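Local coordinates for protein VP1 (Polyomavirus HPyV7, PDB 4PCH) that forms the pentameric building block, made of jelly-roll subunits, of the polyomavirus capsid and probably takes part in attachment to host cells, at residues L241-A246 and N250-Q255. Numbering follows the deposited sequence.
Sequences LPTLSA and NQRTVQ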
loop_
_atom_site.group_PDB
_atom_site.type_symbol
_atom_site.label_atom_id
_atom_site.label_comp_id
_atom_site.label_asym_id
_atom_site.label_seq_id
_atom_site.Cartn_x
_atom_site.Cartn_y
_atom_site.Cartn_z
ATOM N N LEU B 241 -20.442 -5.353 -24.262
ATOM C CA LEU B 241 -21.008 -6.707 -24.121
ATOM C C LEU B 241 -20.886 -7.205 -22.684
ATOM O O LEU B 241 -20.010 -6.751 -21.939
ATOM C CB LEU B 241 -20.282 -7.679 -25.057
ATOM C CG LEU B 241 -20.619 -7.508 -26.549
ATOM C CD1 LEU B 241 -19.639 -8.301 -27.406
ATOM C CD2 LEU B 241 -22.063 -7.893 -26.828
ATOM N N PRO B 242 -21.722 -8.172 -22.311
ATOM C CA PRO B 242 -21.659 -8.648 -20.934
ATOM C C PRO B 242 -20.429 -9.490 -20.699
ATOM O O PRO B 242 -19.947 -10.208 -21.589
ATOM C CB PRO B 242 -22.942 -9.461 -20.757
ATOM C CG PRO B 242 -23.314 -9.877 -22.129
ATOM C CD PRO B 242 -22.804 -8.821 -23.074
ATOM N N THR B 243 -19.903 -9.375 -19.493
ATOM C CA THR B 243 -18.745 -10.145 -19.083
ATOM C C THR B 243 -18.820 -10.463 -17.593
ATOM O O THR B 243 -19.776 -10.101 -16.919
ATOM C CB THR B 243 -17.421 -9.482 -19.521
ATOM O OG1 THR B 243 -16.321 -10.381 -19.359
ATOM C CG2 THR B 243 -17.156 -8.191 -18.782
ATOM N N LEU B 244 -17.792 -11.144 -17.105
ATOM C CA LEU B 244 -17.721 -11.612 -15.732
ATOM C C LEU B 244 -18.923 -12.471 -15.334
ATOM O O LEU B 244 -19.385 -12.449 -14.191
ATOM C CB LEU B 244 -17.497 -10.457 -14.749
ATOM C CG LEU B 244 -16.153 -9.754 -14.852
ATOM C CD1 LEU B 244 -16.199 -8.492 -14.004
ATOM C CD2 LEU B 244 -14.983 -10.648 -14.471
ATOM N N SER B 245 -19.376 -13.287 -16.278
ATOM C CA SER B 245 -20.468 -14.211 -16.068
ATOM C C SER B 245 -20.130 -15.457 -16.896
ATOM O O SER B 245 -19.480 -15.346 -17.937
ATOM C CB SER B 245 -21.791 -13.569 -16.532
ATOM O OG SER B 245 -22.885 -14.281 -16.054
ATOM N N ALA B 246 -20.569 -16.615 -16.412
ATOM C CA ALA B 246 -20.216 -17.927 -16.966
ATOM C C ALA B 246 -20.384 -18.017 -18.492
ATOM O O ALA B 246 -19.495 -18.515 -19.180
ATOM C CB ALA B 246 -21.050 -19.004 -16.305
ATOM N N ASN B 250 -15.764 -17.511 -22.617
ATOM C CA ASN B 250 -15.021 -17.772 -23.845
ATOM C C ASN B 250 -14.620 -16.505 -24.616
ATOM O O ASN B 250 -13.962 -16.618 -25.683
ATOM C CB ASN B 250 -15.772 -18.753 -24.759
ATOM C CG ASN B 250 -17.026 -18.149 -25.385
ATOM O OD1 ASN B 250 -17.448 -17.047 -25.050
ATOM N ND2 ASN B 250 -17.656 -18.910 -26.283
ATOM N N GLN B 251 -14.990 -15.335 -24.104
ATOM C CA GLN B 251 -14.518 -14.052 -24.668
ATOM C C GLN B 251 -13.453 -13.333 -23.824
ATOM O O GLN B 251 -12.841 -12.370 -24.299
ATOM C CB GLN B 251 -15.691 -13.117 -24.928
ATOM C CG GLN B 251 -16.671 -13.635 -25.974
ATOM C CD GLN B 251 -17.880 -12.739 -26.130
ATOM O OE1 GLN B 251 -18.079 -11.816 -25.355
ATOM N NE2 GLN B 251 -18.711 -13.021 -27.141
ATOM N N ARG B 252 -13.174 -13.828 -22.616
ATOM C CA ARG B 252 -12.197 -13.156 -21.761
ATOM C C ARG B 252 -10.835 -13.189 -22.450
ATOM O O ARG B 252 -10.411 -14.235 -22.995
ATOM C CB ARG B 252 -12.107 -13.804 -20.383
ATOM C CG ARG B 252 -13.371 -13.783 -19.554
ATOM C CD ARG B 252 -13.703 -12.394 -19.049
ATOM N NE ARG B 252 -12.782 -11.983 -17.980
ATOM C CZ ARG B 252 -12.751 -10.758 -17.479
ATOM N NH1 ARG B 252 -13.600 -9.841 -17.926
ATOM N NH2 ARG B 252 -11.859 -10.445 -16.541
ATOM N N THR B 253 -10.178 -12.034 -22.431
ATOM C CA THR B 253 -8.976 -11.778 -23.192
ATOM C C THR B 253 -7.920 -11.133 -22.300
ATOM O O THR B 253 -8.247 -10.337 -21.431
ATOM C CB THR B 253 -9.393 -10.846 -24.332
ATOM O OG1 THR B 253 -10.222 -11.596 -25.263
ATOM C CG2 THR B 253 -8.252 -10.299 -25.026
ATOM N N VAL B 254 -6.655 -11.429 -22.526
ATOM C CA VAL B 254 -5.592 -10.722 -21.800
ATOM C C VAL B 254 -5.443 -9.283 -22.274
ATOM O O VAL B 254 -5.375 -9.008 -23.485
ATOM C CB VAL B 254 -4.251 -11.473 -21.925
ATOM C CG1 VAL B 254 -3.136 -10.666 -21.305
ATOM C CG2 VAL B 254 -4.382 -12.843 -21.304
ATOM N N GLN B 255 -5.371 -8.365 -21.313
ATOM C CA GLN B 255 -5.061 -6.962 -21.564
ATOM C C GLN B 255 -3.635 -6.693 -21.223
ATOM O O GLN B 255 -3.219 -6.842 -20.065
ATOM C CB GLN B 255 -5.948 -6.031 -20.710
ATOM C CG GLN B 255 -5.621 -4.542 -20.844
ATOM C CD GLN B 255 -6.069 -3.988 -22.167
ATOM O OE1 GLN B 255 -7.295 -3.870 -22.450
ATOM N NE2 GLN B 255 -5.108 -3.662 -23.012
HETATM O O HOH W 1 -20.545 -11.057 -24.224
#
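Arg252 reaches the 241-246 segment with its guanidinium group, held at one edge by Thr243 and packed on one face by Leu244. Arg252 NH1 donates a hydrogen bond to Thr243 OG1 at 3.1 Å, with an N-H...O angle of 152° and the hydroxyl tilted slightly from the guanidinium plane. Thr243 presents this oxygen by turning it opposite its own backbone nitrogen (chi1 -168°), and the two side chains meet almost perpendicularly. Leu244 CD2 lies over the flat group near its rim, 3.7 Å from Arg252 CZ. The arginine chain is folded rather than extended, with bends at chi2 and chi3 that curl its end back toward the loop. Nearer the surface, a water donates to both Pro242 O and Gln251 OE1, each at 2.8 Å, making a second, indirect polar link between the segments. The guanidinium is fixed further by a salt bridge from NH2 to Glu114 and a hydrogen bond from NE to Thr109 of a second subunit, tying this buried cluster to the pentamer interface. The contact lies within the loop after strand 224-236, joining residues 241-246 to the residues that lead into strand 253-271 of the jelly roll, with strand 103-104 alongside 241-246.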